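Local coordinates for trp repressor binding protein WrbA (Deinococcus radiodurans, PDB 1YDG) that catalyses, as an FMN-dependent homotetramer, the reduction of quinones to quinols with NADH or NADPH as electron donor, at residues Ile11-Tyr14 with Gly20-Met23; Phe13-Gly18 with Lys59-Ala64; Phe84-Pro87 with Ala93-Gln96; Ala24-Glu29 with Ala184-Gln189; Thr122-Gln125 with Gly130-Thr133. One frame throughout, in Å; residues are numbered along the deposited sequence.

Interaction 1: residues Ile11-Tyr14 with Gly20-Met23; sequences IVFY and GYAM. With SO4 (sulfate ion), chain J.
Different first torsions bring two aromatic rings together: F13 places its CG between its backbone N and carbonyl carbon (chi1 76°), dropping the ring from the strand onto the helix, while Y21 swings its own anti to N (chi1 -178°), along the helix flank. The planes are only 14° from parallel, yet slid so far apart, with 5.7 Å between centroids, that the rings hardly overlap. The nearest atoms are F13 CZ and Y21 CD1, at 3.5 Å, and F13 CE1 lies 3.6 Å from Y21 CA. M65 packs against both side chains; the flat, broad rings fill the space between strand and helix. Beside them F13 CD1 approaches G20 O at 3.8 Å. Glycine fits at position 20 because a beta carbon would collide with the carbonyl oxygen of Y14, and its smallness keeps the first turn close to the strand end. G20 N, near the start of helix 19-33, donates an almost straight bond of 2.7 Å to sulfate O4. Strand 8-13 and helix 19-33 begin a beta-alpha-beta unit, and the turn between them is one of the FMN-binding loops of the flavodoxin-like fold, where the sulfate probably marks the cofactor's phosphate site.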
# COMPACT_ATOMS: atom_id res chain seq x y z
N ILE B 11 11.60 11.50 -18.58
CA ILE B 11 12.02 10.33 -17.80
C ILE B 11 12.90 10.84 -16.69
O ILE B 11 14.02 11.31 -16.96
CB ILE B 11 12.83 9.32 -18.65
CG1 ILE B 11 12.16 9.01 -20.00
CG2 ILE B 11 13.09 8.04 -17.87
CD1 ILE B 11 10.78 8.47 -19.91
N VAL B 12 12.40 10.80 -15.46
CA VAL B 12 13.12 11.26 -14.27
C VAL B 12 13.49 10.02 -13.46
O VAL B 12 12.61 9.24 -13.05
CB VAL B 12 12.29 12.23 -13.40
CG1 VAL B 12 13.07 12.68 -12.18
CG2 VAL B 12 11.84 13.43 -14.20
N PHE B 13 14.79 9.81 -13.29
CA PHE B 13 15.29 8.58 -12.67
C PHE B 13 16.38 8.90 -11.67
O PHE B 13 17.18 9.83 -11.87
CB PHE B 13 15.80 7.60 -13.74
CG PHE B 13 17.14 7.98 -14.30
CD1 PHE B 13 18.30 7.41 -13.79
CD2 PHE B 13 17.24 8.93 -15.29
CE1 PHE B 13 19.53 7.77 -14.27
CE2 PHE B 13 18.48 9.31 -15.79
CZ PHE B 13 19.63 8.74 -15.28
N TYR B 14 16.37 8.16 -10.57
CA TYR B 14 17.51 8.09 -9.68
C TYR B 14 18.23 6.77 -9.92
O TYR B 14 17.59 5.73 -10.12
CB TYR B 14 17.14 8.22 -8.20
CG TYR B 14 18.39 8.10 -7.38
CD1 TYR B 14 19.33 9.11 -7.39
CD2 TYR B 14 18.70 6.91 -6.73
CE1 TYR B 14 20.54 8.98 -6.70
CE2 TYR B 14 19.91 6.75 -6.05
CZ TYR B 14 20.82 7.80 -6.04
OH TYR B 14 22.01 7.66 -5.39
N GLY B 20 19.15 1.77 -12.77
CA GLY B 20 18.12 2.73 -13.18
C GLY B 20 18.49 3.56 -14.40
O GLY B 20 17.63 3.91 -15.19
N TYR B 21 19.78 3.87 -14.54
CA TYR B 21 20.28 4.58 -15.70
C TYR B 21 20.09 3.73 -16.96
O TYR B 21 19.64 4.23 -17.99
CB TYR B 21 21.75 4.98 -15.48
CG TYR B 21 22.41 5.78 -16.60
CD1 TYR B 21 21.71 6.79 -17.27
CD2 TYR B 21 23.74 5.56 -16.95
CE1 TYR B 21 22.32 7.53 -18.28
CE2 TYR B 21 24.35 6.30 -17.95
CZ TYR B 21 23.64 7.29 -18.62
OH TYR B 21 24.23 8.04 -19.62
N ALA B 22 20.43 2.44 -16.90
CA ALA B 22 20.22 1.56 -18.07
C ALA B 22 18.72 1.49 -18.42
O ALA B 22 18.34 1.57 -19.59
CB ALA B 22 20.75 0.16 -17.79
N MET B 23 17.89 1.38 -17.39
CA MET B 23 16.45 1.32 -17.60
C MET B 23 15.93 2.61 -18.21
O MET B 23 15.12 2.58 -19.11
CB MET B 23 15.71 1.07 -16.28
CG MET B 23 15.99 -0.28 -15.65
SD MET B 23 15.25 -0.43 -14.02
CE MET B 23 13.55 -0.50 -14.45
S SO4 J . 20.64 1.37 -9.23
O1 SO4 J . 21.74 0.62 -9.84
O2 SO4 J . 19.62 0.45 -8.75
O3 SO4 J . 21.20 2.15 -8.13
O4 SO4 J . 20.02 2.23 -10.23

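Interaction 2: residues Phe13-Gly18 with Lys59-Ala64. With SO4 (sulfate ion), chain J.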
# COMPACT_ATOMS: atom_id res chain seq x y z
N PHE B 13 14.79 9.81 -13.29
CA PHE B 13 15.29 8.58 -12.67
C PHE B 13 16.38 8.90 -11.67
O PHE B 13 17.18 9.83 -11.87
CB PHE B 13 15.80 7.60 -13.74
CG PHE B 13 17.14 7.98 -14.30
CD1 PHE B 13 18.30 7.41 -13.79
CD2 PHE B 13 17.24 8.93 -15.29
CE1 PHE B 13 19.53 7.77 -14.27
CE2 PHE B 13 18.48 9.31 -15.79
CZ PHE B 13 19.63 8.74 -15.28
N TYR B 14 16.37 8.16 -10.57
CA TYR B 14 17.51 8.09 -9.68
C TYR B 14 18.23 6.77 -9.92
O TYR B 14 17.59 5.73 -10.12
CB TYR B 14 17.14 8.22 -8.20
CG TYR B 14 18.39 8.10 -7.38
CD1 TYR B 14 19.33 9.11 -7.39
CD2 TYR B 14 18.70 6.91 -6.73
CE1 TYR B 14 20.54 8.98 -6.70
CE2 TYR B 14 19.91 6.75 -6.05
CZ TYR B 14 20.82 7.80 -6.04
OH TYR B 14 22.01 7.66 -5.39
N SER B 15 19.56 6.81 -9.89
CA SER B 15 20.38 5.60 -9.99
C SER B 15 21.66 5.79 -9.18
O SER B 15 22.38 6.79 -9.38
CB SER B 15 20.72 5.31 -11.46
OG SER B 15 21.40 4.07 -11.58
N SER B 16 21.95 4.86 -8.26
CA SER B 16 23.25 4.83 -7.61
C SER B 16 24.25 4.07 -8.48
O SER B 16 25.28 4.60 -8.87
CB SER B 16 23.18 4.14 -6.25
OG SER B 16 22.33 4.81 -5.36
N THR B 17 23.93 2.81 -8.76
CA THR B 17 24.92 1.87 -9.30
C THR B 17 24.71 1.51 -10.76
O THR B 17 25.29 0.54 -11.25
CB THR B 17 25.00 0.61 -8.41
OG1 THR B 17 23.68 0.09 -8.14
CG2 THR B 17 25.66 0.95 -7.07
N GLY B 18 23.91 2.30 -11.48
CA GLY B 18 23.73 2.12 -12.93
C GLY B 18 22.51 1.36 -13.45
O GLY B 18 22.20 1.45 -14.64
N LYS B 59 30.50 5.37 -7.78
CA LYS B 59 31.42 6.34 -8.38
C LYS B 59 31.40 6.29 -9.88
O LYS B 59 31.33 7.33 -10.53
CB LYS B 59 32.86 6.14 -7.93
CG LYS B 59 33.16 6.73 -6.60
CD LYS B 59 34.63 6.69 -6.30
CE LYS B 59 35.29 8.00 -6.60
NZ LYS B 59 36.75 7.83 -6.46
N ALA B 60 31.48 5.08 -10.43
CA ALA B 60 31.53 4.91 -11.88
C ALA B 60 30.26 5.44 -12.52
O ALA B 60 30.32 6.13 -13.54
CB ALA B 60 31.71 3.45 -12.22
N ASN B 61 29.11 5.15 -11.91
CA ASN B 61 27.83 5.54 -12.50
C ASN B 61 27.64 7.03 -12.48
O ASN B 61 27.13 7.60 -13.43
CB ASN B 61 26.66 4.86 -11.81
CG ASN B 61 25.33 5.19 -12.47
OD1 ASN B 61 25.16 4.99 -13.68
ND2 ASN B 61 24.39 5.67 -11.68
N ILE B 62 28.06 7.67 -11.40
CA ILE B 62 27.99 9.12 -11.33
C ILE B 62 28.73 9.76 -12.52
O ILE B 62 28.20 10.65 -13.20
CB ILE B 62 28.45 9.63 -9.95
CG1 ILE B 62 27.35 9.29 -8.92
CG2 ILE B 62 28.71 11.11 -9.96
CD1 ILE B 62 27.62 9.72 -7.52
N GLU B 63 29.93 9.26 -12.80
CA GLU B 63 30.73 9.77 -13.92
C GLU B 63 30.05 9.42 -15.24
O GLU B 63 29.98 10.24 -16.17
CB GLU B 63 32.15 9.18 -13.86
CG GLU B 63 33.07 9.59 -15.01
CD GLU B 63 33.34 11.08 -15.03
OE1 GLU B 63 33.29 11.72 -13.96
OE2 GLU B 63 33.60 11.62 -16.13
N ALA B 64 29.53 8.20 -15.34
CA ALA B 64 28.88 7.77 -16.57
C ALA B 64 27.66 8.64 -16.90
O ALA B 64 27.36 8.84 -18.07
CB ALA B 64 28.48 6.31 -16.48
S SO4 J . 20.64 1.37 -9.23
O1 SO4 J . 21.74 0.62 -9.84
O2 SO4 J . 19.62 0.45 -8.75
O3 SO4 J . 21.20 2.15 -8.13
O4 SO4 J . 20.02 2.23 -10.23
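N61 lays its carboxamide against the backbone of S16 to G18, with CG 3.4 Å from G18 N and OD1 3.3 Å from G18 CA. Its CG is anti to the backbone N (chi1 -176°), which carries the amide off helix 56-64 into the bend of the loop. There ND2 donates a weak, bent hydrogen bond of 3.1 Å to S16 O. Asparagine suits the position, being short enough to stay close to the helix while offering an N-H to a loop carbonyl. Replacing N61 by alanine would remove the carboxamide, which would probably leave S16 O without this donor and open a gap beside G18. G18 has a positive phi of 99°, an angle at which a beta carbon would jam against the preceding carbonyl oxygen, and it occupies the N-cap position of helix 19-33. On its other side the loop wraps the sulfate. S15 OG donates to O4 at 2.7 Å and also accepts a weak bond from G18 N. The sulfate O3 accepts from S16 N at 2.8 Å. T17 N donates to the same sulfate O3 at 2.9 Å, and T17 OG1 to sulfate O1 at 2.6 Å. These bonds to the anion come from backbone N-H groups and hydroxyls, a chemistry consistent with a pocket for the FMN phosphate, since S15 to G18 are established FMN ligands.

Interaction 3: residues Phe84-Pro87 with Ala93-Gln96; sequences FSSP and ATSQ
The backbones of S86 and A93 come to 5.8 Å between CA atoms, where strand 81-89, in the central sheet of the flavodoxin-like fold, turns back through the short antiparallel strand 92-93 before helix 95-102 starts. The side chain that joins the two is S86. Its OG stands anti to the backbone N (chi1 178°) and so extends toward the returning chain, where it accepts a hydrogen bond from T94 N, 3.2 Å long and nearly straight at 173°. T94 OG1 adds a weak bond to the same oxygen, at 3.4 Å. A serine fits because it is small enough for the close approach of the returning chain and can accept and donate at one atom. A93, smaller still, rests CB 3.8 Å from S86 OG, where a longer side chain would have to find space beside the serine. T94 is the N-cap of helix 95-102, its OG1 accepting the M97 N-H, so the same hydroxyl serves the helix end and the strand. Its methyl CG2 lies 3.6 Å from P87 O and 3.9 Å from P87 CG. Y14 also packs on both P87 and T94, and R89, an FMN ligand, lies near T94. Just past the cap, S95 N bonds to D102 of a second subunit, which places this helix start at a subunit interface. P87 O closes the array: S86 OG donates to it at 2.8 Å, from a direction tilted 22° out of the carbonyl plane.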
# COMPACT_ATOMS: atom_id res chain seq x y z
N PHE B 84 8.75 8.13 -13.66
CA PHE B 84 9.67 8.11 -12.51
C PHE B 84 10.25 6.71 -12.31
O PHE B 84 9.52 5.71 -12.32
CB PHE B 84 8.91 8.47 -11.21
CG PHE B 84 8.78 9.94 -10.94
CD1 PHE B 84 9.00 10.89 -11.94
CD2 PHE B 84 8.39 10.38 -9.70
CE1 PHE B 84 8.84 12.25 -11.69
CE2 PHE B 84 8.24 11.74 -9.44
CZ PHE B 84 8.46 12.66 -10.43
N SER B 85 11.56 6.66 -12.12
CA SER B 85 12.27 5.42 -11.85
C SER B 85 13.16 5.61 -10.63
O SER B 85 13.96 6.55 -10.57
CB SER B 85 13.10 5.00 -13.07
OG SER B 85 13.74 3.77 -12.85
N SER B 86 13.01 4.72 -9.65
CA SER B 86 13.88 4.70 -8.49
C SER B 86 14.21 3.28 -8.07
O SER B 86 13.30 2.46 -8.01
CB SER B 86 13.18 5.36 -7.31
OG SER B 86 14.01 5.30 -6.18
N PRO B 87 15.46 3.01 -7.66
CA PRO B 87 15.67 1.73 -7.00
C PRO B 87 14.91 1.72 -5.69
O PRO B 87 14.60 2.78 -5.13
CB PRO B 87 17.18 1.66 -6.76
CG PRO B 87 17.69 3.06 -6.94
CD PRO B 87 16.68 3.85 -7.70
N ALA B 93 10.79 4.55 -2.24
CA ALA B 93 11.75 5.15 -3.14
C ALA B 93 12.97 5.66 -2.34
O ALA B 93 12.90 5.83 -1.14
CB ALA B 93 11.10 6.27 -3.94
N THR B 94 14.08 5.90 -3.03
CA THR B 94 15.24 6.49 -2.39
C THR B 94 14.93 7.89 -1.86
O THR B 94 14.10 8.61 -2.43
CB THR B 94 16.40 6.64 -3.38
OG1 THR B 94 15.98 7.45 -4.49
CG2 THR B 94 16.87 5.27 -3.87
N SER B 95 15.64 8.29 -0.82
CA SER B 95 15.54 9.66 -0.32
C SER B 95 15.86 10.67 -1.42
O SER B 95 15.30 11.76 -1.44
CB SER B 95 16.46 9.88 0.89
OG SER B 95 17.81 9.64 0.56
N GLN B 96 16.72 10.30 -2.37
CA GLN B 96 17.11 11.22 -3.43
C GLN B 96 15.89 11.53 -4.31
O GLN B 96 15.63 12.69 -4.66
CB GLN B 96 18.28 10.65 -4.26
CG GLN B 96 19.62 10.56 -3.51
CD GLN B 96 19.89 9.20 -2.86
OE1 GLN B 96 18.97 8.46 -2.51
NE2 GLN B 96 21.18 8.85 -2.72

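Interaction 4: residues Ala24-Glu29 with Ala184-Gln189; sequences AQEAAE and ASIRHQ
A27 and I186 form the tight part of this helix-helix contact, where the local axes of 24-29 and 184-189 pass 8.4 Å apart at 43°. I186 CG2, anti to its backbone N, presses on the backbone of helix 24-29, 3.5 Å from A27 N and 3.8 Å from A27 CB. Alanine suits this place because its small methyl lets the branched isoleucine sit against the helix surface. Toward the partly exposed side R187 takes over, reaching the buried E26. R187, bent at chi3, runs its CG and CD past E26 OE2, then donates from NH1 to that oxygen at 3.2 Å. The carboxylate oxygen lies in the guanidinium plane, but the donor comes from 51° above the carboxylate plane. A184 CA lies 3.7 Å over the guanidinium centre. E180 pairs with R187 NH2, and R183 with E26 OE1, so the bridge belongs to a chain of alternating charges. A leucine in place of R187 would probably leave E26 OE2 and E180 without their shared cation, weakening the hold of the C-terminal helix at this margin. Apolar packing probably sets the spacing of the helices, while the paired charges, each with a second partner, are likely to be largely neutralised.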
# COMPACT_ATOMS: atom_id res chain seq x y z
N ALA B 24 16.41 3.74 -17.70
CA ALA B 24 15.94 5.04 -18.15
C ALA B 24 16.37 5.32 -19.57
O ALA B 24 15.60 5.88 -20.36
CB ALA B 24 16.42 6.13 -17.21
N GLN B 25 17.58 4.89 -19.93
CA GLN B 25 18.03 4.99 -21.32
C GLN B 25 17.14 4.17 -22.25
O GLN B 25 16.78 4.64 -23.32
CB GLN B 25 19.49 4.56 -21.48
CG GLN B 25 20.50 5.43 -20.75
CD GLN B 25 21.93 4.93 -20.96
OE1 GLN B 25 22.52 5.18 -22.00
NE2 GLN B 25 22.47 4.21 -19.99
N GLU B 26 16.77 2.97 -21.82
CA GLU B 26 15.85 2.13 -22.62
C GLU B 26 14.49 2.81 -22.78
O GLU B 26 13.91 2.85 -23.88
CB GLU B 26 15.71 0.74 -21.96
CG GLU B 26 14.99 -0.29 -22.82
CD GLU B 26 15.79 -0.73 -24.05
OE1 GLU B 26 17.03 -0.83 -23.99
OE2 GLU B 26 15.17 -0.98 -25.10
N ALA B 27 13.99 3.38 -21.68
CA ALA B 27 12.75 4.18 -21.68
C ALA B 27 12.84 5.35 -22.65
O ALA B 27 11.94 5.58 -23.45
CB ALA B 27 12.44 4.69 -20.27
N ALA B 28 13.94 6.09 -22.59
CA ALA B 28 14.13 7.25 -23.43
C ALA B 28 14.15 6.92 -24.93
O ALA B 28 13.55 7.63 -25.73
CB ALA B 28 15.39 7.99 -23.04
N GLU B 29 14.81 5.82 -25.29
CA GLU B 29 14.85 5.33 -26.67
C GLU B 29 13.48 4.87 -27.17
O GLU B 29 13.10 5.12 -28.34
CB GLU B 29 15.80 4.14 -26.76
CG GLU B 29 17.25 4.49 -26.57
CD GLU B 29 18.18 3.28 -26.67
OE1 GLU B 29 19.39 3.45 -26.38
OE2 GLU B 29 17.72 2.16 -27.05
N ALA B 184 12.10 -5.15 -23.00
CA ALA B 184 10.84 -5.13 -23.77
C ALA B 184 9.68 -4.65 -22.91
O ALA B 184 8.75 -4.00 -23.40
CB ALA B 184 10.55 -6.52 -24.31
N SER B 185 9.75 -4.95 -21.63
CA SER B 185 8.78 -4.49 -20.65
C SER B 185 8.79 -2.96 -20.58
O SER B 185 7.74 -2.31 -20.70
CB SER B 185 9.12 -5.11 -19.30
OG SER B 185 8.02 -5.09 -18.42
N ILE B 186 9.98 -2.39 -20.44
CA ILE B 186 10.16 -0.95 -20.39
C ILE B 186 9.65 -0.31 -21.68
O ILE B 186 8.87 0.64 -21.63
CB ILE B 186 11.65 -0.59 -20.15
CG1 ILE B 186 12.06 -0.99 -18.73
CG2 ILE B 186 11.92 0.89 -20.39
CD1 ILE B 186 13.54 -1.23 -18.57
N ARG B 187 10.08 -0.84 -22.83
CA ARG B 187 9.69 -0.29 -24.14
C ARG B 187 8.17 -0.19 -24.31
O ARG B 187 7.65 0.82 -24.79
CB ARG B 187 10.26 -1.13 -25.29
CG ARG B 187 11.78 -1.08 -25.45
CD ARG B 187 12.27 -1.58 -26.84
NE ARG B 187 12.06 -3.02 -27.10
CZ ARG B 187 12.90 -4.01 -26.76
NH1 ARG B 187 14.03 -3.77 -26.11
NH2 ARG B 187 12.59 -5.27 -27.06
N HIS B 188 7.48 -1.25 -23.94
CA HIS B 188 6.03 -1.31 -24.08
C HIS B 188 5.34 -0.32 -23.16
O HIS B 188 4.43 0.41 -23.58
CB HIS B 188 5.52 -2.73 -23.82
CG HIS B 188 4.02 -2.81 -23.69
ND1 HIS B 188 3.18 -2.69 -24.78
CD2 HIS B 188 3.22 -2.95 -22.60
CE1 HIS B 188 1.92 -2.77 -24.37
NE2 HIS B 188 1.92 -2.94 -23.05
N GLN B 189 5.78 -0.31 -21.91
CA GLN B 189 5.26 0.64 -20.90
C GLN B 189 5.29 2.08 -21.41
O GLN B 189 4.30 2.80 -21.29
CB GLN B 189 6.04 0.54 -19.61
CG GLN B 189 5.51 1.46 -18.50
CD GLN B 189 6.24 1.29 -17.20
OE1 GLN B 189 6.71 0.20 -16.87
NE2 GLN B 189 6.33 2.38 -16.41

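Interaction 5: residues Thr122-Gln125 with Gly130-Thr133; sequences TSAQ and GQET
Q131 holds its carboxamide against A124 while both ends of the amide are tied to the loop: NE2 donates to N126 O, and OE1 receives a weak bond from G129 N. In the flavodoxin-like fold this is the end of strand 117-124, from which a second FMN-binding loop leads to helix 131-144 in a beta-alpha-beta unit. Q131 is bent at chi2 (104°), folding its amide back over the strand end, so glutamine can tie down the loop it overlies. T122 OG1, bonded to S86 O on the neighbouring strand, leaves CG2 facing the helix. That methyl, T122 CG2, touches Q131 CB at 3.6 Å and Q131 O at 3.5 Å, the two side chains crossing at about a right angle. Threonine therefore serves both sides, polar toward the sheet and apolar toward the helix. G130, at the N-cap position, has a phi of 107°, where a beta carbon would strike the preceding carbonyl oxygen. Its N also bonds to E132 of a third subunit, and E132 OE1 in turn accepts from G130 N of that subunit. S123 points away from the helix, its OG making a weak bond to the sulfate. The methyl of A124 stands over the Q131 amide, CB 3.4 Å from CD, 3.5 Å from OE1 and 3.7 Å from NE2.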
# COMPACT_ATOMS: atom_id res chain seq x y z
N THR B 122 11.08 0.56 -11.29
CA THR B 122 11.94 0.36 -10.14
C THR B 122 12.92 -0.82 -10.29
O THR B 122 12.92 -1.53 -11.30
CB THR B 122 11.07 0.18 -8.87
OG1 THR B 122 11.87 0.31 -7.69
CG2 THR B 122 10.34 -1.17 -8.89
N SER B 123 13.74 -1.00 -9.26
CA SER B 123 14.59 -2.19 -9.13
C SER B 123 14.93 -2.52 -7.68
O SER B 123 14.87 -1.66 -6.81
CB SER B 123 15.89 -2.00 -9.89
OG SER B 123 16.58 -0.89 -9.38
N ALA B 124 15.31 -3.78 -7.46
CA ALA B 124 15.88 -4.22 -6.19
C ALA B 124 16.88 -5.34 -6.43
O ALA B 124 16.93 -5.89 -7.54
CB ALA B 124 14.79 -4.71 -5.26
N GLN B 125 17.65 -5.68 -5.40
CA GLN B 125 18.62 -6.79 -5.49
C GLN B 125 17.93 -8.15 -5.47
O GLN B 125 18.46 -9.12 -6.00
CB GLN B 125 19.69 -6.67 -4.40
CG GLN B 125 20.53 -5.39 -4.58
CD GLN B 125 21.88 -5.41 -3.86
OE1 GLN B 125 22.56 -6.44 -3.81
NE2 GLN B 125 22.28 -4.24 -3.35
N GLY B 130 10.66 -5.54 -2.53
CA GLY B 130 9.99 -4.28 -2.22
C GLY B 130 9.68 -3.43 -3.43
O GLY B 130 9.16 -2.32 -3.30
N GLN B 131 10.01 -3.95 -4.61
CA GLN B 131 9.74 -3.30 -5.86
C GLN B 131 8.27 -2.85 -5.99
O GLN B 131 8.01 -1.70 -6.34
CB GLN B 131 10.07 -4.22 -7.03
CG GLN B 131 11.55 -4.46 -7.29
CD GLN B 131 12.01 -5.83 -6.82
OE1 GLN B 131 11.72 -6.24 -5.69
NE2 GLN B 131 12.76 -6.54 -7.68
N GLU B 132 7.33 -3.77 -5.74
CA GLU B 132 5.92 -3.46 -5.93
C GLU B 132 5.50 -2.34 -5.01
O GLU B 132 4.79 -1.44 -5.43
CB GLU B 132 5.03 -4.69 -5.69
CG GLU B 132 5.19 -5.73 -6.75
CD GLU B 132 4.25 -6.92 -6.59
OE1 GLU B 132 4.32 -7.78 -7.47
OE2 GLU B 132 3.44 -7.00 -5.64
N THR B 133 5.95 -2.38 -3.76
CA THR B 133 5.56 -1.33 -2.85
C THR B 133 6.22 0.00 -3.29
O THR B 133 5.59 1.05 -3.15
CB THR B 133 5.80 -1.70 -1.38
OG1 THR B 133 7.18 -2.02 -1.17
CG2 THR B 133 4.92 -2.92 -0.98

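How the interactions relate
Interactions 1 and 2 share F13 and Y14, and both reach the sulfate; their centres lie 9 Å apart, and Y21 CD2 comes within 3.6 Å of N61 OD1. Interaction 3 joins them through the sheet, with Y14 N probably bonded to S85 O at 2.9 Å, and is linked to interaction 5 by S86 O and T122 OG1, 2.6 Å apart. Interactions 1, 2, 3 and 5 line the region of the FMN site at strand ends, and 1, 2 and 5 contain established cofactor ligands. Interaction 4 is centred about 17 Å from interactions 3 and 5 and 10 Å from interaction 1, using the next turns of helix 19-33, F13 CD2 meeting A24 CB at 3.5 Å.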